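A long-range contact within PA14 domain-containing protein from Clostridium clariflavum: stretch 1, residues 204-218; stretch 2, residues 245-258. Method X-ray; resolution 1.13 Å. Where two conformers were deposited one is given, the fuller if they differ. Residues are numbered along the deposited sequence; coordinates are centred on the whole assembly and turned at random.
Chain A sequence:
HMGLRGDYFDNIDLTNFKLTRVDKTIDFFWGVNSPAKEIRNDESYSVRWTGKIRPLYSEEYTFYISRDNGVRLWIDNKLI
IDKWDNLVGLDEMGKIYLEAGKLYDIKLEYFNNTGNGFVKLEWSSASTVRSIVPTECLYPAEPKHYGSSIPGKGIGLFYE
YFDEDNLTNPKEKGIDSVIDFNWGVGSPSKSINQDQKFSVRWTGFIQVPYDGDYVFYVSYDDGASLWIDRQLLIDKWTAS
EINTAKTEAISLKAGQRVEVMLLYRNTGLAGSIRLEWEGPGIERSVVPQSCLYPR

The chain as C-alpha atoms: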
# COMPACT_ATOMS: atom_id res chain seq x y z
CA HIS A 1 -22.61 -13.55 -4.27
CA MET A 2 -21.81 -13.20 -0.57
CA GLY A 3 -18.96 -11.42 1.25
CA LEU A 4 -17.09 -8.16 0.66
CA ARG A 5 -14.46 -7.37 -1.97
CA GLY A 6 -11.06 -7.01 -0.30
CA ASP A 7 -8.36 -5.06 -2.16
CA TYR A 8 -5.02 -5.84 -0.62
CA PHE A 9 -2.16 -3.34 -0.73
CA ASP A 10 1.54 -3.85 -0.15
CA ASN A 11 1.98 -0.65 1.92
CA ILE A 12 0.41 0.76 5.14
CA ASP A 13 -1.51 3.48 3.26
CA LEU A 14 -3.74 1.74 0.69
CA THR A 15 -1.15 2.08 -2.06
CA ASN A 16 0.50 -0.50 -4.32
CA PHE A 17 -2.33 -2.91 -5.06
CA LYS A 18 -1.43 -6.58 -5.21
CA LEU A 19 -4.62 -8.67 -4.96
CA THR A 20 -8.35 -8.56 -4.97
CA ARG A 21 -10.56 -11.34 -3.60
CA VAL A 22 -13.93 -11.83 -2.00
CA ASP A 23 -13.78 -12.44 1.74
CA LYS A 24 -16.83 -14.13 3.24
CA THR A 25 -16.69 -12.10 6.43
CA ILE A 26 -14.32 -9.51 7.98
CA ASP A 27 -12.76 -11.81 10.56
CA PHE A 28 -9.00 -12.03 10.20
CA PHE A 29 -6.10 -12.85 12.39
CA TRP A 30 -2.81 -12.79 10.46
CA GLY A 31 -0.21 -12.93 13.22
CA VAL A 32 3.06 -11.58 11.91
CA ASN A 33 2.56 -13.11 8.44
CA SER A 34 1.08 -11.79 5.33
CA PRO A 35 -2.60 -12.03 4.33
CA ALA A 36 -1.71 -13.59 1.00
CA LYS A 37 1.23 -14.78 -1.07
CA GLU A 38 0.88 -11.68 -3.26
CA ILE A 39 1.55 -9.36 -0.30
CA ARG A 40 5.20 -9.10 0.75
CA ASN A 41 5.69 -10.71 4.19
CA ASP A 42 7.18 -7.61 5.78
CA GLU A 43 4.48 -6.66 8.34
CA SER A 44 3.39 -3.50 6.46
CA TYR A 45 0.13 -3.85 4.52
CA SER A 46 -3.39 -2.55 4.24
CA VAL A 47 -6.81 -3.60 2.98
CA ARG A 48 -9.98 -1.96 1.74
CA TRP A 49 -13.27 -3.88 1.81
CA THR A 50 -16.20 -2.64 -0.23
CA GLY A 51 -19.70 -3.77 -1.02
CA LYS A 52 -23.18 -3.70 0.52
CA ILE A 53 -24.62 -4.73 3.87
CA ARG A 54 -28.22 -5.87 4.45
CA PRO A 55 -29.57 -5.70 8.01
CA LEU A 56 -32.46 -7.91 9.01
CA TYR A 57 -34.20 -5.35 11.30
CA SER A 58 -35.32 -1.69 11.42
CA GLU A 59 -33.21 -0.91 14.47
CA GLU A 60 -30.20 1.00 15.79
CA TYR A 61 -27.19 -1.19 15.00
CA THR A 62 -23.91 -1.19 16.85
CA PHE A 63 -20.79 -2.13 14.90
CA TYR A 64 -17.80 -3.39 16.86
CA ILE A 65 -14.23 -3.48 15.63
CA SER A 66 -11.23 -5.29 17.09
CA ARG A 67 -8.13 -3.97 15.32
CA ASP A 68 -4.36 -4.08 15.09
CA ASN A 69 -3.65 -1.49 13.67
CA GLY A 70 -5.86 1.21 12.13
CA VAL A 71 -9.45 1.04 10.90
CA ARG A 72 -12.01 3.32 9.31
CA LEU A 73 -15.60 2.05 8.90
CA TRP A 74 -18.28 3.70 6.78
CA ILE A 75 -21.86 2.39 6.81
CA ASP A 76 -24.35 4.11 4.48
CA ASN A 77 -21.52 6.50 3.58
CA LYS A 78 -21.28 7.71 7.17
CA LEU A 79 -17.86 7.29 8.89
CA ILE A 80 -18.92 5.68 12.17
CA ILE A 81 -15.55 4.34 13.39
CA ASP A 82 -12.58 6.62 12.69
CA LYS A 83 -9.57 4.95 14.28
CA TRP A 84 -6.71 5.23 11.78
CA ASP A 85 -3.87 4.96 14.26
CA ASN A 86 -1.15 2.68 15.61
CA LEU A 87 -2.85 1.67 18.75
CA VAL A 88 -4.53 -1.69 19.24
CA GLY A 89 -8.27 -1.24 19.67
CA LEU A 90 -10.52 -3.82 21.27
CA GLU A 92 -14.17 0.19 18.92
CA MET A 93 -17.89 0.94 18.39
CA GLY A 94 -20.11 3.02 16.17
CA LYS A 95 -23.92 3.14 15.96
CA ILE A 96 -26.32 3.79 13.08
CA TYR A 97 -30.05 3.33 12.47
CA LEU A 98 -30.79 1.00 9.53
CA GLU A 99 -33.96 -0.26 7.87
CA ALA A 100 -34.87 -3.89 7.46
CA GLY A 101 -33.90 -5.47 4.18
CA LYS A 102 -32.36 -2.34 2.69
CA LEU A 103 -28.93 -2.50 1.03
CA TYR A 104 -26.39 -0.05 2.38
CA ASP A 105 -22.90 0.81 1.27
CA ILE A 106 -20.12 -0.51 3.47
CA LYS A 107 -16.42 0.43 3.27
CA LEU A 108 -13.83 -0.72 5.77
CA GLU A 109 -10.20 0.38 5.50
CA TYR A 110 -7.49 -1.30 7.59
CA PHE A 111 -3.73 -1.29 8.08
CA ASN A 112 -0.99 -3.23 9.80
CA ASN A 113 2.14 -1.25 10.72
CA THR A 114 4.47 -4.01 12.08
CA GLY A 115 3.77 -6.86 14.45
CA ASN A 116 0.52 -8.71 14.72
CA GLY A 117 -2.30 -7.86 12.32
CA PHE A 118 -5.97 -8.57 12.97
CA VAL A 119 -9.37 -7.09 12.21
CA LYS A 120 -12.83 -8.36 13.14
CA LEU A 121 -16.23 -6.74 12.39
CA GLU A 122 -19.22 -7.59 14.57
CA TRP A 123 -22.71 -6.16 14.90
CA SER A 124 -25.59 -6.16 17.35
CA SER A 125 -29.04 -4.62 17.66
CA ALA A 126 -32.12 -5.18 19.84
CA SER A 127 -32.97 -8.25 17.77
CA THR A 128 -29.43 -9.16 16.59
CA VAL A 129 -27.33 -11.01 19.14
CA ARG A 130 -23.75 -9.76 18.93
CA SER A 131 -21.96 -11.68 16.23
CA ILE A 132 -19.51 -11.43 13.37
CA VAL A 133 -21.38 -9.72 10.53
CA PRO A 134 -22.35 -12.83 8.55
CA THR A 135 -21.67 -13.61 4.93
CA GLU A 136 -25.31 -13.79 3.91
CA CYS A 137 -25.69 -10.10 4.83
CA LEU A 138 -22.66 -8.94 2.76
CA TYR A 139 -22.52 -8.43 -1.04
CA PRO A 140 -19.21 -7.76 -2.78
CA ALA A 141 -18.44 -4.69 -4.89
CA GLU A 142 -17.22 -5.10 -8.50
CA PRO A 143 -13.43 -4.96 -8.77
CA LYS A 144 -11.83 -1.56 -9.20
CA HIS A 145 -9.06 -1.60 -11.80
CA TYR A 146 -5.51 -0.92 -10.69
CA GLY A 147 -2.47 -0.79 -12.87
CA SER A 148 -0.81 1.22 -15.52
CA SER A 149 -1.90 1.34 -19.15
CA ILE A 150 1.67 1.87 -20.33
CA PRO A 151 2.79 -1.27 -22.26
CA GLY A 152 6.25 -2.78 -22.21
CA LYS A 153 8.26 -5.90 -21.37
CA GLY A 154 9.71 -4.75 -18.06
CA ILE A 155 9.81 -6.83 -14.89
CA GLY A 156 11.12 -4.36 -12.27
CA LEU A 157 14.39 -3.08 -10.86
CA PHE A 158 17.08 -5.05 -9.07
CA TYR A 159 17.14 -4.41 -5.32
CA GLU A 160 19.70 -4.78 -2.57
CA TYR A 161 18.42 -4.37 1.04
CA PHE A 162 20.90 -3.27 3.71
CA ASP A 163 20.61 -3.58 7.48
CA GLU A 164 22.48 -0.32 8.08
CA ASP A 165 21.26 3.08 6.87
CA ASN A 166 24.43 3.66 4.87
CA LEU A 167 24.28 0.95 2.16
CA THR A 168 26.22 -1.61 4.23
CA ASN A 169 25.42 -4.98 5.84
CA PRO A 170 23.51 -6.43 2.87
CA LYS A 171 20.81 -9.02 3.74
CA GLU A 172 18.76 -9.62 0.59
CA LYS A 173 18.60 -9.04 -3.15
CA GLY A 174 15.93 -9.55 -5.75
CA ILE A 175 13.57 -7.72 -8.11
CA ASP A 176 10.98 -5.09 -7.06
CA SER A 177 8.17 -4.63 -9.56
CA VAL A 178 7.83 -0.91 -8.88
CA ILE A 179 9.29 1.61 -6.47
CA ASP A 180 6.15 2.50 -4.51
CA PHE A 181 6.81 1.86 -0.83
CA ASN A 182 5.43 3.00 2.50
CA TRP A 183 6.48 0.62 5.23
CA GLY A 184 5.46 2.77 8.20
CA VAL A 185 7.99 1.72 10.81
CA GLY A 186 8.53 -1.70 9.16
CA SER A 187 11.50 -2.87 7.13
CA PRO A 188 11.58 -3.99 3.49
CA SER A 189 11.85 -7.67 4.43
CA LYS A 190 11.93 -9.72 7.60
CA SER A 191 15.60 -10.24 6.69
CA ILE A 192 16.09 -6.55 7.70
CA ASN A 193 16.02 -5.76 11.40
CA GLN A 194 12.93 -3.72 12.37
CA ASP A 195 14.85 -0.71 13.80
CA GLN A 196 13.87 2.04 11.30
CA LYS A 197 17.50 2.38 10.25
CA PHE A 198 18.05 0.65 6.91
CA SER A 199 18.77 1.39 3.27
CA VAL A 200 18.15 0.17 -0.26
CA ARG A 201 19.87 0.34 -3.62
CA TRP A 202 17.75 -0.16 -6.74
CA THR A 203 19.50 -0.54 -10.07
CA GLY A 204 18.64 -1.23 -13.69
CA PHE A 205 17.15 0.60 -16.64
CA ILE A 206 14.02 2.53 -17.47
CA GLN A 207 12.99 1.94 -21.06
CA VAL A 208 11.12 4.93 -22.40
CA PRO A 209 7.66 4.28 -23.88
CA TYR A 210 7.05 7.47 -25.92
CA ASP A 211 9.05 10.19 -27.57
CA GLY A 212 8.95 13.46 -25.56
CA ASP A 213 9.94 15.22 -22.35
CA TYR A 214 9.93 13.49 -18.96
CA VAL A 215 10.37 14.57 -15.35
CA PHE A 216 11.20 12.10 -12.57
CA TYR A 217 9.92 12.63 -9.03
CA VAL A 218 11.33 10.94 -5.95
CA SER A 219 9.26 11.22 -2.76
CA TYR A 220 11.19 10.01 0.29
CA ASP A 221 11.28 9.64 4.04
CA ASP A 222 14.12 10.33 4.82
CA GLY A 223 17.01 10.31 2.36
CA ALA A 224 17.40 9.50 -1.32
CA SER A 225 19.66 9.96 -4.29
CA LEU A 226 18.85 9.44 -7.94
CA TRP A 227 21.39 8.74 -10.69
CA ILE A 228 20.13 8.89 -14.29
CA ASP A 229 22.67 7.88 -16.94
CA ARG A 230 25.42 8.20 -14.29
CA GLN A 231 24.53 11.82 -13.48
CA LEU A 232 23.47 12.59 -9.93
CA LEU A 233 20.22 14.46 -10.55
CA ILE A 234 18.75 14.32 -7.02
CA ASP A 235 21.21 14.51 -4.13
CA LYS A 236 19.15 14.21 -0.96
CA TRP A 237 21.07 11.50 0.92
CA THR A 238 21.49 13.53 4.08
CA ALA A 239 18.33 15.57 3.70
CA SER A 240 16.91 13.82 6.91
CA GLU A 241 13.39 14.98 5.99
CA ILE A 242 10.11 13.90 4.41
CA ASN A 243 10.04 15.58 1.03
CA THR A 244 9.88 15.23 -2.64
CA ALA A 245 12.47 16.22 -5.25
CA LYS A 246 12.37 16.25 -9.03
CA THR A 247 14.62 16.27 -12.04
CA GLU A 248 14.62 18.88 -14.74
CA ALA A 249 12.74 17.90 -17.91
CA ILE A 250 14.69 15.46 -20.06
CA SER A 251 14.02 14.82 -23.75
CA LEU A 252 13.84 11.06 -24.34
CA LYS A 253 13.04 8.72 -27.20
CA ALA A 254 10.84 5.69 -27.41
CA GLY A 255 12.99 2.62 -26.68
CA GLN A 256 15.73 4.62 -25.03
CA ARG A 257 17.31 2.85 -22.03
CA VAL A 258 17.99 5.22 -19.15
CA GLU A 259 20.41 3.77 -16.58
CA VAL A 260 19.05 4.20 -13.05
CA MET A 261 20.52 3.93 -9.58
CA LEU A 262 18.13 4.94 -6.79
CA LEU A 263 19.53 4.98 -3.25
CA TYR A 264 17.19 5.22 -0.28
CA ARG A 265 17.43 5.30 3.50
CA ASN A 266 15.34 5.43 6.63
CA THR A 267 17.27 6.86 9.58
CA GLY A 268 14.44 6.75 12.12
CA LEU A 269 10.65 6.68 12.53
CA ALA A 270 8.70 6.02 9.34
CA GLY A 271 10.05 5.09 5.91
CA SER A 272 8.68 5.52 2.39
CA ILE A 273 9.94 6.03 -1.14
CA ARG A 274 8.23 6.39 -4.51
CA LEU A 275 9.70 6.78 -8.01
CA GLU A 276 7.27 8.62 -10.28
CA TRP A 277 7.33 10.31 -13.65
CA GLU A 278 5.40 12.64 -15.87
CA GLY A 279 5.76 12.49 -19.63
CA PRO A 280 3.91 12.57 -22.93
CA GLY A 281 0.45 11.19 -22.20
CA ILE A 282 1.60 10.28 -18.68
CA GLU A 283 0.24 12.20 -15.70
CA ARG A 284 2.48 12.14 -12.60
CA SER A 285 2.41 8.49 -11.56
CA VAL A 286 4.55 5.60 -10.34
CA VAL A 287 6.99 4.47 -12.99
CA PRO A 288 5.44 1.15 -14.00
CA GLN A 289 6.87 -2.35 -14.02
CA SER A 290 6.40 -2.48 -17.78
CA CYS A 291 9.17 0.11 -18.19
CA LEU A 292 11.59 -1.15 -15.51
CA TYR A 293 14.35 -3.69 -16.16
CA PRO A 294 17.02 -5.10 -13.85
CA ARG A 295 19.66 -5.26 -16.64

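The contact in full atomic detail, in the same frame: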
# COMPACT_ATOMS: atom_id res chain seq x y z
N GLY A 204 19.07 -0.66 -12.43
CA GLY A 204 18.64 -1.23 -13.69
C GLY A 204 18.46 -0.16 -14.70
O GLY A 204 19.28 0.78 -14.79
N PHE A 205 17.40 -0.30 -15.50
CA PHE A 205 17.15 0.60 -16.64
C PHE A 205 15.68 0.90 -16.71
O PHE A 205 14.86 0.03 -16.46
CB PHE A 205 17.63 -0.03 -17.96
CG PHE A 205 19.12 -0.15 -18.04
CD1 PHE A 205 19.76 -1.23 -17.42
CD2 PHE A 205 19.90 0.80 -18.63
CE1 PHE A 205 21.14 -1.33 -17.41
CE2 PHE A 205 21.28 0.67 -18.66
CZ PHE A 205 21.89 -0.37 -18.01
N ILE A 206 15.37 2.14 -17.10
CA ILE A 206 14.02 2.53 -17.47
C ILE A 206 14.00 2.62 -18.99
O ILE A 206 14.81 3.33 -19.58
CB ILE A 206 13.67 3.90 -16.85
CG1 ILE A 206 13.83 3.88 -15.32
CG2 ILE A 206 12.25 4.32 -17.25
CD1 ILE A 206 13.80 5.22 -14.64
N GLN A 207 13.09 1.87 -19.62
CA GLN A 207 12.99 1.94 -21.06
C GLN A 207 11.80 2.80 -21.41
O GLN A 207 10.67 2.53 -20.99
CB GLN A 207 12.94 0.55 -21.70
CG GLN A 207 13.17 0.65 -23.22
CD GLN A 207 13.70 -0.64 -23.85
OE1 GLN A 207 13.50 -1.73 -23.29
NE2 GLN A 207 14.41 -0.53 -24.95
N VAL A 208 12.05 3.83 -22.20
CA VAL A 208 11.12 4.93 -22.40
C VAL A 208 10.02 4.52 -23.37
O VAL A 208 10.28 4.00 -24.44
CB VAL A 208 11.89 6.14 -22.94
CG1 VAL A 208 10.98 7.27 -23.37
CG2 VAL A 208 12.91 6.59 -21.89
N PRO A 209 8.74 4.77 -23.02
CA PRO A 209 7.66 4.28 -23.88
C PRO A 209 7.34 5.16 -25.08
O PRO A 209 6.89 4.63 -26.09
CB PRO A 209 6.47 4.21 -22.94
CG PRO A 209 6.77 5.24 -21.87
CD PRO A 209 8.25 5.15 -21.68
N TYR A 210 7.53 6.46 -24.95
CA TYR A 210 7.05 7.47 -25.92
C TYR A 210 8.07 8.55 -26.12
O TYR A 210 8.73 8.96 -25.17
CB TYR A 210 5.73 8.14 -25.41
CG TYR A 210 4.67 7.18 -24.93
CD1 TYR A 210 4.10 6.25 -25.79
CD2 TYR A 210 4.22 7.21 -23.63
CE1 TYR A 210 3.14 5.33 -25.35
CE2 TYR A 210 3.26 6.31 -23.19
CZ TYR A 210 2.73 5.37 -24.05
OH TYR A 210 1.81 4.48 -23.57
N ASP A 211 8.20 9.05 -27.35
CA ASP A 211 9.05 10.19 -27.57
C ASP A 211 8.46 11.45 -26.86
O ASP A 211 7.30 11.77 -27.04
CB ASP A 211 9.13 10.57 -29.06
CG ASP A 211 9.89 9.68 -29.95
OD1 ASP A 211 10.50 8.69 -29.52
OD2 ASP A 211 9.90 10.01 -31.16
N GLY A 212 9.31 12.16 -26.13
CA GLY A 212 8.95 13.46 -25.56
C GLY A 212 9.73 13.73 -24.29
O GLY A 212 10.73 13.10 -24.02
N ASP A 213 9.28 14.73 -23.54
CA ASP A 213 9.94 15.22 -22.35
C ASP A 213 9.36 14.58 -21.09
O ASP A 213 8.14 14.48 -20.95
CB ASP A 213 9.83 16.74 -22.21
CG ASP A 213 10.84 17.52 -23.05
OD1 ASP A 213 11.44 17.01 -24.01
OD2 ASP A 213 11.07 18.69 -22.72
N TYR A 214 10.28 14.16 -20.21
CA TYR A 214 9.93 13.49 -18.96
C TYR A 214 10.53 14.23 -17.78
O TYR A 214 11.60 14.79 -17.87
CB TYR A 214 10.44 12.05 -18.96
CG TYR A 214 9.76 11.15 -19.95
CD1 TYR A 214 10.03 11.25 -21.32
CD2 TYR A 214 8.90 10.15 -19.55
CE1 TYR A 214 9.41 10.42 -22.23
CE2 TYR A 214 8.30 9.30 -20.43
CZ TYR A 214 8.55 9.43 -21.79
OH TYR A 214 7.92 8.57 -22.67
N VAL A 215 9.84 14.15 -16.65
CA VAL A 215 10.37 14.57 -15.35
C VAL A 215 10.21 13.38 -14.40
O VAL A 215 9.17 12.77 -14.37
CB VAL A 215 9.58 15.80 -14.81
CG1 VAL A 215 9.98 16.13 -13.39
CG2 VAL A 215 9.84 17.01 -15.72
N PHE A 216 11.26 13.12 -13.63
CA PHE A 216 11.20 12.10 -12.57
C PHE A 216 11.04 12.77 -11.21
O PHE A 216 11.68 13.79 -10.93
CB PHE A 216 12.46 11.25 -12.58
CG PHE A 216 12.63 10.49 -13.84
CD1 PHE A 216 12.02 9.26 -13.99
CD2 PHE A 216 13.40 10.96 -14.86
CE1 PHE A 216 12.17 8.52 -15.15
CE2 PHE A 216 13.53 10.24 -16.03
CZ PHE A 216 12.90 9.02 -16.18
N TYR A 217 10.19 12.17 -10.39
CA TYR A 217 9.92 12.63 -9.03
C TYR A 217 10.29 11.53 -8.07
O TYR A 217 9.87 10.38 -8.22
CB TYR A 217 8.46 12.96 -8.84
CG TYR A 217 7.91 14.06 -9.73
CD1 TYR A 217 7.51 13.85 -11.03
CD2 TYR A 217 7.81 15.34 -9.23
CE1 TYR A 217 7.03 14.91 -11.80
CE2 TYR A 217 7.31 16.38 -9.99
CZ TYR A 217 6.93 16.14 -11.28
OH TYR A 217 6.45 17.15 -12.10
N VAL A 218 11.03 11.88 -7.03
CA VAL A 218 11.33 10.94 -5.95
C VAL A 218 10.76 11.54 -4.68
O VAL A 218 11.17 12.63 -4.24
CB VAL A 218 12.83 10.72 -5.80
CG1 VAL A 218 13.14 9.81 -4.63
CG2 VAL A 218 13.37 10.11 -7.06
N ALA A 245 11.54 15.52 -4.37
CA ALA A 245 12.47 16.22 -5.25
C ALA A 245 12.18 15.77 -6.67
O ALA A 245 11.63 14.69 -6.90
CB ALA A 245 13.91 15.89 -4.87
N LYS A 246 12.60 16.57 -7.64
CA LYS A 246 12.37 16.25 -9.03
C LYS A 246 13.57 16.60 -9.88
O LYS A 246 14.39 17.47 -9.53
CB LYS A 246 11.14 16.92 -9.56
CG LYS A 246 11.17 18.44 -9.61
CD LYS A 246 9.83 19.02 -10.07
CE LYS A 246 9.73 20.55 -10.03
NZ LYS A 246 10.96 21.28 -10.40
N THR A 247 13.64 15.91 -11.02
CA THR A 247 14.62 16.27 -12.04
C THR A 247 14.12 17.48 -12.84
O THR A 247 12.94 17.81 -12.81
CB THR A 247 14.91 15.09 -13.00
OG1 THR A 247 13.76 14.78 -13.77
CG2 THR A 247 15.35 13.86 -12.22
N GLU A 248 15.02 18.04 -13.63
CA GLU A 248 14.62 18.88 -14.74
C GLU A 248 13.94 18.00 -15.80
O GLU A 248 14.02 16.78 -15.77
CB GLU A 248 15.84 19.59 -15.34
CG GLU A 248 16.55 20.47 -14.35
CD GLU A 248 15.63 21.51 -13.81
OE1 GLU A 248 15.10 22.31 -14.62
OE2 GLU A 248 15.41 21.53 -12.59
N ALA A 249 13.26 18.63 -16.75
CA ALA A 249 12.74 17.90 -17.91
C ALA A 249 13.88 17.35 -18.76
O ALA A 249 14.92 18.04 -18.95
CB ALA A 249 11.85 18.79 -18.74
N ILE A 250 13.69 16.14 -19.26
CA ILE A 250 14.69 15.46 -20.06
C ILE A 250 13.97 14.95 -21.31
O ILE A 250 12.94 14.29 -21.21
CB ILE A 250 15.31 14.28 -19.29
CG1 ILE A 250 15.91 14.74 -17.95
CG2 ILE A 250 16.36 13.62 -20.18
CD1 ILE A 250 16.27 13.60 -17.02
N SER A 251 14.54 15.30 -22.46
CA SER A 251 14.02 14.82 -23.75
C SER A 251 14.49 13.39 -24.01
O SER A 251 15.70 13.13 -24.00
CB SER A 251 14.46 15.72 -24.88
OG SER A 251 14.04 15.23 -26.13
N LEU A 252 13.54 12.49 -24.21
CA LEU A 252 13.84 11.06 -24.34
C LEU A 252 13.11 10.52 -25.56
O LEU A 252 12.13 11.09 -26.06
CB LEU A 252 13.42 10.32 -23.07
CG LEU A 252 14.16 10.73 -21.79
CD1 LEU A 252 13.49 10.11 -20.57
CD2 LEU A 252 15.64 10.40 -21.86
N LYS A 253 13.61 9.39 -26.04
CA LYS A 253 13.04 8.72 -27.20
C LYS A 253 12.45 7.38 -26.85
O LYS A 253 12.98 6.67 -26.00
CB LYS A 253 14.09 8.52 -28.29
CG LYS A 253 14.73 9.82 -28.73
CD LYS A 253 13.71 10.77 -29.32
CE LYS A 253 14.40 11.99 -29.90
NZ LYS A 253 13.43 13.09 -30.16
N ALA A 254 11.40 7.02 -27.55
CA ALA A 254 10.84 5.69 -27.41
C ALA A 254 11.93 4.64 -27.57
O ALA A 254 12.70 4.67 -28.53
CB ALA A 254 9.72 5.46 -28.39
N GLY A 255 11.97 3.69 -26.64
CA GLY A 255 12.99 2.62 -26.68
C GLY A 255 14.30 2.97 -26.04
O GLY A 255 15.14 2.11 -25.85
N GLN A 256 14.51 4.23 -25.66
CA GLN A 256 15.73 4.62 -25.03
C GLN A 256 15.84 3.94 -23.66
O GLN A 256 14.86 3.84 -22.94
CB GLN A 256 15.76 6.15 -24.87
CG GLN A 256 16.99 6.71 -24.20
CD GLN A 256 17.10 8.19 -24.26
OE1 GLN A 256 16.31 8.86 -24.95
NE2 GLN A 256 18.11 8.71 -23.59
N ARG A 257 17.04 3.48 -23.31
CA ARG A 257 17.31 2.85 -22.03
C ARG A 257 18.06 3.85 -21.20
O ARG A 257 19.17 4.27 -21.52
CB ARG A 257 18.07 1.54 -22.20
CG ARG A 257 17.17 0.38 -22.54
CD ARG A 257 17.92 -0.83 -23.05
NE ARG A 257 19.11 -1.18 -22.27
CZ ARG A 257 19.18 -1.98 -21.20
NH1 ARG A 257 20.35 -2.16 -20.61
NH2 ARG A 257 18.11 -2.54 -20.66
N VAL A 258 17.43 4.26 -20.09
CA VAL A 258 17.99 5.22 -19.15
C VAL A 258 18.51 4.44 -17.97
O VAL A 258 17.75 3.74 -17.28
CB VAL A 258 16.89 6.25 -18.72
CG1 VAL A 258 17.42 7.17 -17.67
CG2 VAL A 258 16.31 6.96 -19.93
O HOH W 1 15.36 -2.70 -21.47
O HOH W 2 11.85 11.73 -32.16

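The backbone carries most of this contact. Two antiparallel segments pair in hydrogen-bonded couples: Ile 206 N gives to Val 258 O at 2.9 Å while Val 258 N returns to Ile 206 O at 2.8 Å, and the same reciprocity joins Gly 212 with Leu 252, Tyr 214 with Ile 250, and Val 218 with Ala 245.

Where the regular ladder breaks, side chains supply the missing partners. Between Tyr 214 and Tyr 217 the register slips by one residue; there Phe 216 N donates to Thr 247 OG1 at 3.0 Å, and Thr 247 N reaches Phe 216 O at 2.9 Å, so a threonine hydroxyl stands in for a carbonyl. That hydroxyl gives its own proton to Glu 248 O, 2.8 Å from Thr 247 OG1.

The type II turn from Lys 253 to Gln 256 is held in a similar way. Asp 211 OD1 accepts from Ala 254 N at 2.7 Å, Val 208 O accepts from Gly 255 N at 2.8 Å, and Gln 207 NE2 donates to Gly 255 O at 2.9 Å. Gly 255 has phi 85°, and a CB there would jam against the preceding carbonyl, so its backbone by itself calls for glycine.

On the face bearing Gln 207, the guanidinium of Arg 257 lies flat on the Phe 205 ring, with CZ 3.8 Å from the ring centroid in a cation-pi arrangement. A water links Gln 207 OE1 to Arg 257 NH2, and another joins Asp 211 OD2 to Lys 253 NZ.

Apolar packing gathers on the other face. Val 208 CG2 lies 3.8 Å from Leu 252 CD1 and 3.9 Å from Val 258 CG2, and Leu 252 CD1 also meets Tyr 214 CD1 at 3.7 Å. One leucine methyl thus bridges loop valine and strand tyrosine.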